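Local coordinates for crispr-associated protein Cas5, dvulg subtype (Xanthomonas oryzae pv. oryzae, PDB 3VZI) that probably acts as a Cas5d endoribonuclease of the CRISPR-mediated microbial immune system and binds nucleic acid, at residues I58-P63 against V114-A119. Sequence-based numbering, arbitrary orientation.
Sequences IQVLKP and VGYIIA
Two antiparallel strands of the RRM-like (ferredoxin-like) sheet of Cas5d meet where Q59 faces I117 as a hydrogen-bonded pair: I117 N reaches Q59 O at 3.0 Å, on a lone pair in the carbonyl plane, and Q59 N returns to I117 O at 3.1 Å. Q59 O also receives a CA-H...O contact from Y116 CA. One residue past the end of strand 51-60, L61 N still bonds to G115 O (2.8 Å), nearly along the C=O axis; this bond carries the pairing beyond the strand. On the face of I58, V60 and Y116, the tyrosine lies beside its two neighbours, pointing the same way; its CD1 is 4.1 Å from both I58 CG2 and V60 CG2, with the isoleucine methyl oblique to the ring. On the other face, Q59 CB and I117 CB are 3.8 Å apart. From beyond the strand, the L61 side chain crosses that of I117 obliquely, L61 CD1 lying 3.9 Å from I117 CG1. K62 CD passes 4.2 Å from V114 C, and a water accepts from K62 NZ and donates to V114 O. Strand 114-124 pairs on its far side with strand 7-13, Y116 bonding to V11, while strand 51-60 pairs with 213-215 through I58 and V214; F18 packs against Y116 and I33 against I58.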
loop_
_atom_site.group_PDB
_atom_site.type_symbol
_atom_site.label_atom_id
_atom_site.label_comp_id
_atom_site.label_asym_id
_atom_site.label_seq_id
_atom_site.Cartn_x
_atom_site.Cartn_y
_atom_site.Cartn_z
ATOM N N ILE A 58 -8.289 -7.367 -3.211
ATOM C CA ILE A 58 -7.345 -6.634 -4.055
ATOM C C ILE A 58 -7.170 -7.449 -5.333
ATOM O O ILE A 58 -7.022 -8.657 -5.271
ATOM C CB ILE A 58 -5.982 -6.550 -3.362
ATOM C CG1 ILE A 58 -6.053 -5.592 -2.169
ATOM C CG2 ILE A 58 -4.865 -6.163 -4.332
ATOM C CD1 ILE A 58 -5.243 -6.101 -0.993
ATOM N N GLN A 59 -7.195 -6.804 -6.484
ATOM C CA GLN A 59 -6.971 -7.477 -7.765
ATOM C C GLN A 59 -5.655 -6.957 -8.283
ATOM O O GLN A 59 -5.499 -5.759 -8.445
ATOM C CB GLN A 59 -8.066 -7.095 -8.745
ATOM C CG GLN A 59 -7.900 -7.672 -10.129
ATOM C CD GLN A 59 -8.549 -9.021 -10.278
ATOM O OE1 GLN A 59 -9.698 -9.230 -9.856
ATOM N NE2 GLN A 59 -7.819 -9.958 -10.880
ATOM N N VAL A 60 -4.678 -7.826 -8.491
ATOM C CA VAL A 60 -3.389 -7.378 -9.026
ATOM C C VAL A 60 -3.545 -7.340 -10.547
ATOM O O VAL A 60 -3.966 -8.331 -11.176
ATOM C CB VAL A 60 -2.272 -8.316 -8.537
ATOM C CG1 VAL A 60 -0.870 -7.902 -8.995
ATOM C CG2 VAL A 60 -2.354 -8.407 -7.027
ATOM N N LEU A 61 -3.276 -6.183 -11.139
ATOM C CA LEU A 61 -3.400 -6.076 -12.568
ATOM C C LEU A 61 -2.124 -6.346 -13.322
ATOM O O LEU A 61 -2.190 -6.875 -14.441
ATOM C CB LEU A 61 -4.009 -4.763 -12.977
ATOM C CG LEU A 61 -5.453 -4.534 -12.507
ATOM C CD1 LEU A 61 -5.799 -3.077 -12.732
ATOM C CD2 LEU A 61 -6.522 -5.414 -13.145
ATOM N N LYS A 62 -0.968 -6.036 -12.734
ATOM C CA LYS A 62 0.297 -6.148 -13.468
ATOM C C LYS A 62 1.306 -7.095 -12.843
ATOM O O LYS A 62 1.260 -7.340 -11.644
ATOM C CB LYS A 62 0.870 -4.754 -13.728
ATOM C CG LYS A 62 0.092 -4.007 -14.826
ATOM C CD LYS A 62 0.269 -2.506 -14.794
ATOM C CE LYS A 62 1.365 -2.077 -15.763
ATOM N NZ LYS A 62 1.261 -0.612 -16.050
ATOM N N PRO A 63 2.209 -7.679 -13.658
ATOM C CA PRO A 63 3.206 -8.634 -13.102
ATOM C C PRO A 63 4.069 -8.027 -12.017
ATOM O O PRO A 63 4.454 -6.857 -12.087
ATOM C CB PRO A 63 4.084 -8.977 -14.303
ATOM C CG PRO A 63 3.198 -8.789 -15.470
ATOM C CD PRO A 63 2.261 -7.649 -15.135
ATOM N N VAL A 114 3.038 -0.825 -11.188
ATOM C CA VAL A 114 1.936 -1.568 -10.567
ATOM C C VAL A 114 0.566 -0.994 -10.895
ATOM O O VAL A 114 0.464 0.159 -11.354
ATOM C CB VAL A 114 2.062 -1.642 -9.037
ATOM C CG1 VAL A 114 3.432 -2.192 -8.650
ATOM C CG2 VAL A 114 1.746 -0.287 -8.396
ATOM N N GLY A 115 -0.475 -1.804 -10.657
ATOM C CA GLY A 115 -1.873 -1.354 -10.732
ATOM C C GLY A 115 -2.823 -2.353 -10.083
ATOM O O GLY A 115 -2.833 -3.525 -10.426
ATOM N N TYR A 116 -3.616 -1.912 -9.125
ATOM C CA TYR A 116 -4.545 -2.823 -8.499
ATOM C C TYR A 116 -5.946 -2.277 -8.625
ATOM O O TYR A 116 -6.106 -1.090 -8.938
ATOM C CB TYR A 116 -4.214 -2.991 -7.019
ATOM C CG TYR A 116 -2.742 -3.103 -6.743
ATOM C CD1 TYR A 116 -2.113 -4.341 -6.722
ATOM C CD2 TYR A 116 -1.980 -1.971 -6.523
ATOM C CE1 TYR A 116 -0.760 -4.449 -6.488
ATOM C CE2 TYR A 116 -0.632 -2.066 -6.273
ATOM C CZ TYR A 116 -0.034 -3.302 -6.258
ATOM O OH TYR A 116 1.316 -3.389 -6.033
ATOM N N ILE A 117 -6.950 -3.138 -8.379
ATOM C CA ILE A 117 -8.334 -2.704 -8.182
ATOM C C ILE A 117 -8.706 -2.955 -6.724
ATOM O O ILE A 117 -8.664 -4.069 -6.286
ATOM C CB ILE A 117 -9.294 -3.490 -9.092
ATOM C CG1 ILE A 117 -9.021 -3.163 -10.574
ATOM C CG2 ILE A 117 -10.750 -3.232 -8.700
ATOM C CD1 ILE A 117 -9.992 -3.839 -11.529
ATOM N N ILE A 118 -9.037 -1.933 -5.949
ATOM C CA ILE A 118 -9.352 -2.174 -4.549
ATOM C C ILE A 118 -10.864 -2.336 -4.421
ATOM O O ILE A 118 -11.623 -1.483 -4.893
ATOM C CB ILE A 118 -8.916 -0.979 -3.674
ATOM C CG1 ILE A 118 -7.537 -0.459 -4.095
ATOM C CG2 ILE A 118 -9.054 -1.292 -2.184
ATOM C CD1 ILE A 118 -6.403 -0.720 -3.141
ATOM N N ALA A 119 -11.324 -3.418 -3.802
ATOM C CA ALA A 119 -12.763 -3.583 -3.547
ATOM C C ALA A 119 -12.973 -3.471 -2.059
ATOM O O ALA A 119 -12.462 -4.311 -1.298
ATOM C CB ALA A 119 -13.253 -4.917 -4.029
HETATM O O HOH W 1 1.081 1.639 -14.020
#